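Enoyl-CoA hydratase/isomerase family protein (Ruegeria pomeroyi, PDB 3L3S) probably acts as a hydro-lyase of the crotonase superfamily, with a likely role in fatty acid metabolism. Local coordinates at residues Leu30-His39 with Asp88-Asp99; Ala115-Met123 with Ala135-Gln143. All blocks are in the same frame, centred on the assembly; numbering follows the deposited sequence.

Contact 1: residues Leu30-His39 with Asp88-Asp99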
ATOM      1  N   LEU B  30       2.541  21.856  18.839  1.00 31.17           N
ATOM      2  CA  LEU B  30       3.922  21.472  18.610  1.00 30.45           C
ATOM      3  C   LEU B  30       4.745  22.733  18.351  1.00 30.25           C
ATOM      4  O   LEU B  30       5.096  23.055  17.208  1.00 30.51           O
ATOM      5  CB  LEU B  30       4.039  20.477  17.449  1.00 29.87           C
ATOM      6  CG  LEU B  30       3.456  19.084  17.696  1.00 32.22           C
ATOM      7  CD1 LEU B  30       3.283  18.348  16.404  1.00 31.55           C
ATOM      8  CD2 LEU B  30       4.322  18.285  18.633  1.00 33.25           C
ATOM      9  N   SER B  31       4.978  23.490  19.426  1.00 27.84           N
ATOM     10  CA  SER B  31       5.808  24.692  19.376  1.00 27.04           C
ATOM     11  C   SER B  31       7.262  24.188  19.364  1.00 27.25           C
ATOM     12  O   SER B  31       7.494  22.976  19.477  1.00 26.76           O
ATOM     13  CB  SER B  31       5.548  25.577  20.604  1.00 26.52           C
ATOM     14  OG  SER B  31       5.858  24.919  21.819  1.00 26.05           O
ATOM     15  N   ARG B  32       8.236  25.087  19.238  1.00 25.77           N
ATOM     16  CA  ARG B  32       9.637  24.671  19.221  1.00 25.93           C
ATOM     17  C   ARG B  32      10.057  24.036  20.553  1.00 27.14           C
ATOM     18  O   ARG B  32      10.778  23.035  20.567  1.00 28.39           O
ATOM     19  CB  ARG B  32      10.539  25.846  18.823  1.00 24.95           C
ATOM     20  CG  ARG B  32      12.019  25.501  18.627  1.00 26.83           C
ATOM     21  CD  ARG B  32      12.268  24.388  17.592  1.00 23.46           C
ATOM     22  NE  ARG B  32      13.633  23.878  17.696  1.00 19.27           N
ATOM     23  CZ  ARG B  32      14.018  22.905  18.519  1.00 18.33           C
ATOM     24  NH1 ARG B  32      13.144  22.307  19.315  1.00 18.77           N
ATOM     25  NH2 ARG B  32      15.291  22.543  18.559  1.00 17.96           N
ATOM     26  N   ALA B  33       9.489  24.546  21.647  1.00 28.00           N
ATOM     27  CA  ALA B  33       9.773  24.051  22.994  1.00 27.98           C
ATOM     28  C   ALA B  33       9.092  22.709  23.279  1.00 27.05           C
ATOM     29  O   ALA B  33       9.551  21.954  24.130  1.00 26.84           O
ATOM     30  CB  ALA B  33       9.356  25.096  24.035  1.00 29.04           C
HETATM   31  N   MSE B  34       7.996  22.435  22.565  1.00 26.63           N
HETATM   32  CA  MSE B  34       7.244  21.185  22.713  1.00 28.07           C
HETATM   33  C   MSE B  34       7.948  20.073  21.938  1.00 27.30           C
HETATM   34  O   MSE B  34       8.053  18.945  22.422  1.00 26.38           O
HETATM   35  CB  MSE B  34       5.787  21.355  22.243  1.00 30.38           C
HETATM   36  CG  MSE B  34       4.918  20.087  22.272  1.00 33.02           C
HETATM   37 SE   MSE B  34       4.556  19.346  24.040  1.00 39.07          SE
HETATM   38  CE  MSE B  34       2.800  20.134  24.306  1.00 38.62           C
ATOM     39  N   ILE B  35       8.449  20.415  20.751  1.00 27.58           N
ATOM     40  CA  ILE B  35       9.184  19.484  19.895  1.00 28.66           C
ATOM     41  C   ILE B  35      10.471  19.059  20.615  1.00 28.26           C
ATOM     42  O   ILE B  35      10.797  17.879  20.634  1.00 31.12           O
ATOM     43  CB  ILE B  35       9.488  20.127  18.516  1.00 27.86           C
ATOM     44  CG1 ILE B  35       8.187  20.258  17.716  1.00 28.21           C
ATOM     45  CG2 ILE B  35      10.528  19.309  17.723  1.00 28.76           C
ATOM     46  CD1 ILE B  35       8.249  21.258  16.584  1.00 27.08           C
ATOM     47  N   ALA B  36      11.136  20.017  21.263  1.00 28.19           N
ATOM     48  CA  ALA B  36      12.375  19.763  22.012  1.00 26.82           C
ATOM     49  C   ALA B  36      12.097  18.874  23.221  1.00 25.84           C
ATOM     50  O   ALA B  36      12.833  17.923  23.460  1.00 25.78           O
ATOM     51  CB  ALA B  36      13.023  21.078  22.453  1.00 26.28           C
ATOM     52  N   ALA B  37      10.984  19.143  23.915  1.00 24.99           N
ATOM     53  CA  ALA B  37      10.562  18.369  25.088  1.00 24.75           C
ATOM     54  C   ALA B  37      10.210  16.938  24.693  1.00 25.67           C
ATOM     55  O   ALA B  37      10.572  15.991  25.392  1.00 26.88           O
ATOM     56  CB  ALA B  37       9.375  19.024  25.770  1.00 21.17           C
ATOM     57  N   LEU B  38       9.547  16.789  23.543  1.00 26.46           N
ATOM     58  CA  LEU B  38       9.159  15.475  23.033  1.00 26.74           C
ATOM     59  C   LEU B  38      10.357  14.684  22.559  1.00 26.15           C
ATOM     60  O   LEU B  38      10.387  13.468  22.717  1.00 27.57           O
ATOM     61  CB  LEU B  38       8.143  15.592  21.903  1.00 26.19           C
ATOM     62  CG  LEU B  38       6.657  15.710  22.249  1.00 28.59           C
ATOM     63  CD1 LEU B  38       5.894  16.095  20.989  1.00 27.23           C
ATOM     64  CD2 LEU B  38       6.125  14.391  22.826  1.00 28.33           C
ATOM     65  N   HIS B  39      11.362  15.385  22.034  1.00 25.11           N
ATOM     66  CA  HIS B  39      12.570  14.735  21.544  1.00 28.84           C
ATOM     67  C   HIS B  39      13.489  14.322  22.692  1.00 30.11           C
ATOM     68  O   HIS B  39      14.088  13.251  22.642  1.00 31.74           O
ATOM     69  CB  HIS B  39      13.299  15.628  20.540  1.00 30.14           C
ATOM     70  CG  HIS B  39      14.044  14.880  19.475  1.00 31.78           C
ATOM     71  ND1 HIS B  39      14.581  15.510  18.375  1.00 34.51           N
ATOM     72  CD2 HIS B  39      14.396  13.574  19.365  1.00 33.05           C
ATOM     73  CE1 HIS B  39      15.239  14.630  17.642  1.00 34.75           C
ATOM     74  NE2 HIS B  39      15.142  13.448  18.220  1.00 32.96           N
ATOM     75  N   ASP B  88      14.484  26.343  11.552  1.00 31.79           N
ATOM     76  CA  ASP B  88      14.897  25.637  12.767  1.00 30.71           C
ATOM     77  C   ASP B  88      13.740  24.762  13.270  1.00 29.51           C
ATOM     78  O   ASP B  88      13.956  23.611  13.670  1.00 30.57           O
ATOM     79  CB  ASP B  88      15.329  26.649  13.844  1.00 31.84           C
ATOM     80  CG  ASP B  88      15.583  26.005  15.193  1.00 32.90           C
ATOM     81  OD1 ASP B  88      16.674  25.437  15.393  1.00 34.46           O
ATOM     82  OD2 ASP B  88      14.669  26.040  16.041  1.00 34.39           O
ATOM     83  N   LEU B  89      12.526  25.314  13.192  1.00 27.79           N
ATOM     84  CA  LEU B  89      11.289  24.660  13.625  1.00 27.05           C
ATOM     85  C   LEU B  89      11.015  23.363  12.871  1.00 26.00           C
ATOM     86  O   LEU B  89      10.909  22.311  13.492  1.00 24.44           O
ATOM     87  CB  LEU B  89      10.088  25.624  13.484  1.00 26.74           C
ATOM     88  CG  LEU B  89       8.653  25.188  13.828  1.00 26.44           C
ATOM     89  CD1 LEU B  89       8.481  24.952  15.317  1.00 24.62           C
ATOM     90  CD2 LEU B  89       7.676  26.251  13.362  1.00 28.95           C
ATOM     91  N   PHE B  90      10.967  23.451  11.543  1.00 26.06           N
ATOM     92  CA  PHE B  90      10.702  22.302  10.683  1.00 27.05           C
ATOM     93  C   PHE B  90      11.794  21.226  10.650  1.00 28.92           C
ATOM     94  O   PHE B  90      11.469  20.034  10.621  1.00 28.32           O
ATOM     95  CB  PHE B  90      10.317  22.760   9.272  1.00 28.08           C
ATOM     96  CG  PHE B  90       9.063  23.602   9.222  1.00 31.22           C
ATOM     97  CD1 PHE B  90       7.940  23.291  10.020  1.00 32.47           C
ATOM     98  CD2 PHE B  90       9.007  24.736   8.400  1.00 32.92           C
ATOM     99  CE1 PHE B  90       6.776  24.111  10.002  1.00 34.51           C
ATOM    100  CE2 PHE B  90       7.852  25.565   8.368  1.00 33.89           C
ATOM    101  CZ  PHE B  90       6.736  25.249   9.176  1.00 34.79           C
ATOM    102  N   GLU B  91      13.071  21.641  10.692  1.00 28.06           N
ATOM    103  CA  GLU B  91      14.203  20.698  10.709  1.00 28.89           C
ATOM    104  C   GLU B  91      14.234  19.900  12.016  1.00 29.02           C
ATOM    105  O   GLU B  91      14.575  18.707  12.021  1.00 28.64           O
ATOM    106  CB  GLU B  91      15.545  21.417  10.485  1.00 29.78           C
ATOM    107  CG  GLU B  91      15.839  21.736   9.008  1.00 30.47           C
ATOM    108  CD  GLU B  91      17.002  22.714   8.777  1.00 31.53           C
ATOM    109  OE1 GLU B  91      17.206  23.087   7.603  1.00 32.25           O
ATOM    110  OE2 GLU B  91      17.702  23.122   9.735  1.00 31.23           O
ATOM    111  N   ALA B  92      13.812  20.551  13.103  1.00 27.87           N
ATOM    112  CA  ALA B  92      13.755  19.917  14.419  1.00 27.42           C
ATOM    113  C   ALA B  92      12.520  19.034  14.510  1.00 26.31           C
ATOM    114  O   ALA B  92      12.547  17.994  15.177  1.00 26.58           O
ATOM    115  CB  ALA B  92      13.737  20.951  15.508  1.00 25.54           C
ATOM    116  N   CYS B  93      11.453  19.444  13.821  1.00 23.88           N
ATOM    117  CA  CYS B  93      10.210  18.678  13.797  1.00 28.42           C
ATOM    118  C   CYS B  93      10.418  17.401  12.993  1.00 28.02           C
ATOM    119  O   CYS B  93       9.982  16.341  13.417  1.00 29.27           O
ATOM    120  CB  CYS B  93       9.061  19.482  13.193  1.00 29.77           C
ATOM    121  SG  CYS B  93       7.527  18.545  13.114  1.00 37.68           S
ATOM    122  N   SER B  94      11.139  17.513  11.874  1.00 27.81           N
ATOM    123  CA  SER B  94      11.452  16.380  11.004  1.00 28.55           C
ATOM    124  C   SER B  94      12.396  15.406  11.691  1.00 28.78           C
ATOM    125  O   SER B  94      12.242  14.191  11.549  1.00 29.94           O
ATOM    126  CB  SER B  94      12.071  16.851   9.691  1.00 28.54           C
ATOM    127  OG  SER B  94      11.107  17.485   8.872  1.00 30.27           O
ATOM    128  N   ALA B  95      13.320  15.944  12.489  1.00 28.29           N
ATOM    129  CA  ALA B  95      14.287  15.121  13.229  1.00 29.80           C
ATOM    130  C   ALA B  95      13.603  14.286  14.313  1.00 28.27           C
ATOM    131  O   ALA B  95      14.019  13.160  14.585  1.00 29.98           O
ATOM    132  CB  ALA B  95      15.390  15.992  13.836  1.00 31.01           C
ATOM    133  N   LEU B  96      12.535  14.839  14.896  1.00 26.85           N
ATOM    134  CA  LEU B  96      11.745  14.165  15.931  1.00 24.66           C
ATOM    135  C   LEU B  96      10.927  13.042  15.301  1.00 26.05           C
ATOM    136  O   LEU B  96      11.016  11.879  15.726  1.00 26.47           O
ATOM    137  CB  LEU B  96      10.812  15.160  16.635  1.00 20.64           C
ATOM    138  CG  LEU B  96       9.581  14.662  17.413  1.00 21.88           C
ATOM    139  CD1 LEU B  96       9.974  14.001  18.720  1.00 18.07           C
ATOM    140  CD2 LEU B  96       8.636  15.821  17.658  1.00 19.57           C
HETATM  141  N   MSE B  97      10.214  13.393  14.233  1.00 25.29           N
HETATM  142  CA  MSE B  97       9.347  12.464  13.516  1.00 27.62           C
HETATM  143  C   MSE B  97      10.081  11.287  12.896  1.00 27.46           C
HETATM  144  O   MSE B  97       9.539  10.184  12.839  1.00 27.12           O
HETATM  145  CB  MSE B  97       8.538  13.207  12.459  1.00 30.76           C
HETATM  146  CG  MSE B  97       7.693  14.335  13.004  1.00 32.73           C
HETATM  147 SE   MSE B  97       6.345  13.734  14.225  1.00 41.54          SE
HETATM  148  CE  MSE B  97       5.638  15.468  14.790  1.00 39.05           C
ATOM    149  N   LEU B  98      11.339  11.518  12.514  1.00 29.77           N
ATOM    150  CA  LEU B  98      12.205  10.495  11.927  1.00 31.28           C
ATOM    151  C   LEU B  98      12.570   9.502  13.027  1.00 31.33           C
ATOM    152  O   LEU B  98      12.252   8.313  12.925  1.00 33.33           O
ATOM    153  CB  LEU B  98      13.486  11.128  11.365  1.00 32.49           C
ATOM    154  CG  LEU B  98      13.890  10.921   9.898  1.00 32.93           C
ATOM    155  CD1 LEU B  98      15.229  11.619   9.635  1.00 33.06           C
ATOM    156  CD2 LEU B  98      13.969   9.438   9.543  1.00 32.05           C
ATOM    157  N   ASP B  99      13.148  10.036  14.107  1.00 30.49           N
ATOM    158  CA  ASP B  99      13.564   9.283  15.300  1.00 29.69           C
ATOM    159  C   ASP B  99      12.432   8.464  15.933  1.00 27.69           C
ATOM    160  O   ASP B  99      12.676   7.389  16.470  1.00 26.52           O
ATOM    161  CB  ASP B  99      14.083  10.255  16.369  1.00 32.12           C
ATOM    162  CG  ASP B  99      15.572  10.520  16.275  1.00 35.12           C
ATOM    163  OD1 ASP B  99      16.221  10.193  15.249  1.00 39.62           O
ATOM    164  OD2 ASP B  99      16.099  11.075  17.259  1.00 36.57           O
TER

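Contact 2: residues Ala115-Met123 with Ala135-Gln143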
ATOM      1  N   ALA B 115      -6.937  15.360  15.099  1.00 29.03           N
ATOM      2  CA  ALA B 115      -5.502  15.291  14.825  1.00 27.29           C
ATOM      3  C   ALA B 115      -5.312  16.028  13.499  1.00 25.69           C
ATOM      4  O   ALA B 115      -5.683  15.532  12.428  1.00 24.26           O
ATOM      5  CB  ALA B 115      -5.053  13.838  14.724  1.00 23.86           C
ATOM      6  N   THR B 116      -4.816  17.254  13.600  1.00 25.66           N
ATOM      7  CA  THR B 116      -4.614  18.100  12.422  1.00 27.57           C
ATOM      8  C   THR B 116      -3.184  18.564  12.189  1.00 26.63           C
ATOM      9  O   THR B 116      -2.449  18.853  13.134  1.00 27.77           O
ATOM     10  CB  THR B 116      -5.608  19.316  12.389  1.00 27.25           C
ATOM     11  OG1 THR B 116      -5.049  20.399  11.637  1.00 31.31           O
ATOM     12  CG2 THR B 116      -5.946  19.806  13.779  1.00 30.58           C
ATOM     13  N   ALA B 117      -2.830  18.639  10.902  1.00 23.96           N
ATOM     14  CA  ALA B 117      -1.526  19.078  10.403  1.00 22.67           C
ATOM     15  C   ALA B 117      -0.402  18.241  11.002  1.00 23.25           C
ATOM     16  O   ALA B 117      -0.461  17.013  10.918  1.00 24.38           O
ATOM     17  CB  ALA B 117      -1.333  20.586  10.662  1.00 22.81           C
ATOM     18  N   ALA B 118       0.567  18.883  11.662  1.00 21.42           N
ATOM     19  CA  ALA B 118       1.686  18.179  12.299  1.00 23.08           C
ATOM     20  C   ALA B 118       1.218  17.271  13.444  1.00 21.67           C
ATOM     21  O   ALA B 118       1.963  16.411  13.910  1.00 22.40           O
ATOM     22  CB  ALA B 118       2.750  19.167  12.771  1.00 21.84           C
ATOM     23  N   GLY B 119      -0.046  17.451  13.833  1.00 22.45           N
ATOM     24  CA  GLY B 119      -0.678  16.654  14.867  1.00 21.08           C
ATOM     25  C   GLY B 119      -1.081  15.300  14.322  1.00 22.67           C
ATOM     26  O   GLY B 119      -1.107  14.306  15.060  1.00 23.74           O
ATOM     27  N   LEU B 120      -1.390  15.258  13.025  1.00 21.62           N
ATOM     28  CA  LEU B 120      -1.736  14.003  12.362  1.00 23.62           C
ATOM     29  C   LEU B 120      -0.432  13.259  12.037  1.00 21.95           C
ATOM     30  O   LEU B 120      -0.399  12.041  12.059  1.00 21.40           O
ATOM     31  CB  LEU B 120      -2.563  14.248  11.096  1.00 25.03           C
ATOM     32  CG  LEU B 120      -3.101  13.041  10.318  1.00 25.44           C
ATOM     33  CD1 LEU B 120      -3.954  12.145  11.203  1.00 25.80           C
ATOM     34  CD2 LEU B 120      -3.888  13.532   9.142  1.00 25.10           C
ATOM     35  N   GLN B 121       0.641  14.019  11.820  1.00 21.74           N
ATOM     36  CA  GLN B 121       1.978  13.485  11.535  1.00 22.88           C
ATOM     37  C   GLN B 121       2.537  12.713  12.740  1.00 21.29           C
ATOM     38  O   GLN B 121       3.067  11.617  12.571  1.00 23.85           O
ATOM     39  CB  GLN B 121       2.923  14.636  11.165  1.00 22.41           C
ATOM     40  CG  GLN B 121       4.390  14.279  10.969  1.00 23.58           C
ATOM     41  CD  GLN B 121       5.236  15.442  10.486  1.00 23.69           C
ATOM     42  OE1 GLN B 121       4.856  16.616  10.594  1.00 24.22           O
ATOM     43  NE2 GLN B 121       6.393  15.118   9.935  1.00 25.21           N
ATOM     44  N   LEU B 122       2.381  13.289  13.938  1.00 19.06           N
ATOM     45  CA  LEU B 122       2.841  12.708  15.208  1.00 17.79           C
ATOM     46  C   LEU B 122       2.202  11.351  15.420  1.00 20.59           C
ATOM     47  O   LEU B 122       2.868  10.382  15.809  1.00 22.33           O
ATOM     48  CB  LEU B 122       2.462  13.622  16.384  1.00 16.47           C
ATOM     49  CG  LEU B 122       2.929  13.254  17.806  1.00 15.93           C
ATOM     50  CD1 LEU B 122       4.435  13.456  17.942  1.00 11.99           C
ATOM     51  CD2 LEU B 122       2.183  14.099  18.840  1.00 12.67           C
HETATM   52  N   MSE B 123       0.907  11.306  15.119  1.00 22.04           N
HETATM   53  CA  MSE B 123       0.095  10.109  15.228  1.00 23.97           C
HETATM   54  C   MSE B 123       0.536   9.113  14.141  1.00 21.80           C
HETATM   55  O   MSE B 123       0.779   7.946  14.432  1.00 21.07           O
HETATM   56  CB  MSE B 123      -1.377  10.481  15.047  1.00 28.27           C
HETATM   57  CG  MSE B 123      -2.338   9.412  15.472  1.00 36.59           C
HETATM   58 SE   MSE B 123      -3.907   9.330  14.327  1.00 50.62          SE
HETATM   59  CE  MSE B 123      -2.927   8.734  12.761  1.00 40.08           C
ATOM     60  N   ALA B 135     -13.150  10.955  16.962  1.00 25.83           N
ATOM     61  CA  ALA B 135     -11.874  11.385  16.399  1.00 26.55           C
ATOM     62  C   ALA B 135     -11.937  11.779  14.922  1.00 26.22           C
ATOM     63  O   ALA B 135     -12.431  11.019  14.080  1.00 27.01           O
ATOM     64  CB  ALA B 135     -10.804  10.319  16.626  1.00 24.53           C
ATOM     65  N   ARG B 136     -11.510  13.013  14.646  1.00 26.43           N
ATOM     66  CA  ARG B 136     -11.480  13.561  13.293  1.00 26.83           C
ATOM     67  C   ARG B 136     -10.032  13.774  12.868  1.00 26.57           C
ATOM     68  O   ARG B 136      -9.135  13.894  13.706  1.00 27.55           O
ATOM     69  CB  ARG B 136     -12.314  14.833  13.175  1.00 29.61           C
ATOM     70  CG  ARG B 136     -13.826  14.605  13.341  1.00 32.66           C
ATOM     71  CD  ARG B 136     -14.605  15.921  13.369  1.00 37.71           C
ATOM     72  NE  ARG B 136     -13.964  16.934  14.218  1.00 41.66           N
ATOM     73  CZ  ARG B 136     -14.359  17.283  15.441  1.00 44.70           C
ATOM     74  NH1 ARG B 136     -15.417  16.712  16.012  1.00 46.76           N
ATOM     75  NH2 ARG B 136     -13.679  18.212  16.100  1.00 46.25           N
ATOM     76  N   PHE B 137      -9.794  13.683  11.561  1.00 24.46           N
ATOM     77  CA  PHE B 137      -8.448  13.766  10.997  1.00 23.74           C
ATOM     78  C   PHE B 137      -8.388  14.765   9.858  1.00 24.10           C
ATOM     79  O   PHE B 137      -9.238  14.757   8.965  1.00 25.44           O
ATOM     80  CB  PHE B 137      -8.003  12.364  10.526  1.00 20.24           C
ATOM     81  CG  PHE B 137      -8.178  11.292  11.573  1.00 19.16           C
ATOM     82  CD1 PHE B 137      -7.167  11.040  12.513  1.00 18.14           C
ATOM     83  CD2 PHE B 137      -9.395  10.590  11.687  1.00 16.29           C
ATOM     84  CE1 PHE B 137      -7.362  10.103  13.561  1.00 18.61           C
ATOM     85  CE2 PHE B 137      -9.605   9.659  12.730  1.00 16.90           C
ATOM     86  CZ  PHE B 137      -8.593   9.412  13.664  1.00 17.91           C
ATOM     87  N   CYS B 138      -7.340  15.583   9.851  1.00 25.12           N
ATOM     88  CA  CYS B 138      -7.223  16.613   8.839  1.00 27.24           C
ATOM     89  C   CYS B 138      -5.807  17.021   8.481  1.00 27.15           C
ATOM     90  O   CYS B 138      -4.863  16.810   9.244  1.00 25.56           O
ATOM     91  CB  CYS B 138      -7.982  17.858   9.326  1.00 28.55           C
ATOM     92  SG  CYS B 138      -8.126  19.201   8.152  1.00 36.27           S
ATOM     93  N   LEU B 139      -5.705  17.588   7.276  1.00 27.88           N
ATOM     94  CA  LEU B 139      -4.495  18.171   6.696  1.00 30.52           C
ATOM     95  C   LEU B 139      -5.064  19.470   6.062  1.00 32.35           C
ATOM     96  O   LEU B 139      -5.340  19.508   4.865  1.00 31.02           O
ATOM     97  CB  LEU B 139      -3.846  17.253   5.640  1.00 29.11           C
ATOM     98  CG  LEU B 139      -3.084  15.981   6.038  1.00 29.35           C
ATOM     99  CD1 LEU B 139      -2.389  15.385   4.820  1.00 30.11           C
ATOM    100  CD2 LEU B 139      -2.067  16.271   7.126  1.00 28.27           C
ATOM    101  N   PRO B 140      -5.203  20.561   6.864  1.00 35.70           N
ATOM    102  CA  PRO B 140      -5.752  21.863   6.451  1.00 36.64           C
ATOM    103  C   PRO B 140      -4.927  22.957   5.764  1.00 38.21           C
ATOM    104  O   PRO B 140      -5.396  24.094   5.684  1.00 39.96           O
ATOM    105  CB  PRO B 140      -6.327  22.378   7.762  1.00 35.53           C
ATOM    106  CG  PRO B 140      -5.236  22.023   8.727  1.00 36.68           C
ATOM    107  CD  PRO B 140      -4.783  20.632   8.286  1.00 35.84           C
ATOM    108  N   GLY B 141      -3.746  22.622   5.251  1.00 39.33           N
ATOM    109  CA  GLY B 141      -2.880  23.607   4.604  1.00 40.55           C
ATOM    110  C   GLY B 141      -3.398  24.489   3.481  1.00 40.96           C
ATOM    111  O   GLY B 141      -3.161  25.701   3.485  1.00 40.62           O
ATOM    112  N   VAL B 142      -4.113  23.885   2.534  1.00 42.03           N
ATOM    113  CA  VAL B 142      -4.681  24.590   1.382  1.00 44.69           C
ATOM    114  C   VAL B 142      -5.652  25.729   1.731  1.00 46.40           C
ATOM    115  O   VAL B 142      -5.712  26.741   1.029  1.00 46.82           O
ATOM    116  CB  VAL B 142      -5.360  23.603   0.408  1.00 44.02           C
ATOM    117  CG1 VAL B 142      -4.305  22.834  -0.365  1.00 44.42           C
ATOM    118  CG2 VAL B 142      -6.274  22.640   1.159  1.00 43.65           C
ATOM    119  N   GLN B 143      -6.332  25.575   2.865  1.00 47.89           N
ATOM    120  CA  GLN B 143      -7.302  26.542   3.369  1.00 50.60           C
ATOM    121  C   GLN B 143      -6.614  27.754   4.001  1.00 51.06           C
ATOM    122  O   GLN B 143      -7.213  28.825   4.108  1.00 51.48           O
ATOM    123  CB  GLN B 143      -8.193  25.881   4.422  1.00 52.10           C
ATOM    124  CG  GLN B 143      -8.676  24.476   4.076  1.00 53.64           C
ATOM    125  CD  GLN B 143      -9.320  23.768   5.259  1.00 55.69           C
ATOM    126  OE1 GLN B 143      -8.913  23.946   6.411  1.00 55.61           O
ATOM    127  NE2 GLN B 143     -10.330  22.958   4.976  1.00 55.37           N
TER

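Contact 1: residues Leu30-His39 with Asp88-Asp99
H39 and D99 meet at one end of this helix pair: NE2 of the H39 imidazole donates to D99 OD2 over 2.7 Å in a nearly straight bond. The oxygen lies in the ring plane, whereas the donor approaches from above the carboxylate plane, the two planes being 79° apart. One face of the same ring rests on L96 CA, 4.0 Å from the ring centroid and almost on its normal, a CH-pi contact. At the other end R32 NE forms a salt bridge with D88 OD2 (2.9 Å), the oxygen lying in the guanidinium plane and being met on its syn side but tilted out of the carboxylate plane; the bond is bent to 140°. A92 CB sits over the guanidinium face, 3.6 Å from R32 CZ. The R32 chain starts anti to the backbone N and bends at its second torsion, which carries NE back across to D88 and A92. Cutting R32 back to an alanine removes the guanidinium, which would probably leave D88 without its charge partner in this contact and strip the A92 methyl of the flat group lying over it, though I35 would still touch it.

Between these polar ends I35 is a knob in the hole formed by L89, A92, C93 and L96. I35 CD1 lies 3.9 Å from both L89 CD1 and C93 CB. L30 CD1 and M97 CE meet tip to tip. Behind this layer, S31 N-caps helix 32-45 through a weak bond from M34 N to S31 OG. S94 bonds T236 of the second subunit. The axes of segments 32-39 and 88-99 approach to 9.7 Å at 26°, near-parallel packing of two helices in the crotonase-like fold.

Contact 2: residues Ala115-Met123 with Ala135-Gln143
A115 and T116 pair with F137 and C138 as neighbouring parallel strands. Three backbone hydrogen bonds set the register: A115 N to R136 O (3.0 Å), C138 N to A115 O (3.1 Å) and A117 N to C138 O (3.2 Å). The third reaches its oxygen from 40° above the carbonyl plane, where the first chain is leaving the strand to begin helix 118-124. Two CA-H...O contacts, F137 CA to A115 O and T116 CA to C138 O, supplement them.

Apolar packing occupies the sheet face that carries A115 and F137. For L120, chi1 -176° carries the fork toward the second strand, where its two methyls part to different partners. L120 CD1 meets the F137 ring at its edge, 3.6 Å from F137 CD1; L120 CD2 packs against L139 CD2 at 3.9 Å. M123 SE is likewise at the ring edge, 3.6 Å from F137 CE1 and 74° off the ring normal, a Met-aromatic contact in its selenomethionine form.

T116 and C138 point to the other sheet face, where their CB atoms touch. T116 OG1 lies across P140, 3.3 Å from P140 CG.

A short parallel strand running into a helix at A117 is consistent with the crotonase fold, where N-H groups at the start of this helix commonly contribute to the oxyanion hole. Strand 114-116 is the middle one of a three-stranded parallel sheet, bonded on its other side to C64 through T116. L184 packs on M123 and F137, helix 150-155 touches L120 and L139, and the M123 carbonyl oxygen is hydrogen-bonded to R162 of the third subunit.

From the N terminus, contact 1 closes first, bringing helix 84-101 back to helix 32-45 across a 48-residue excursion that includes strands 53-58 and 62-64. Contact 2 then closes a much shorter loop of 11 residues, containing strand 128-131. The two are in series, neither nested nor crossed, with centres about 16 Å apart. They touch through helix 118-124: L30 CD1 lies 3.4 Å from A118 O, and M97 packs on Q121 and L122. The helix pair is thereby joined to the small parallel sheet. Y232 of the second subunit meets both contacts, packing on S94 and M97 and hydrogen-bonding Q121.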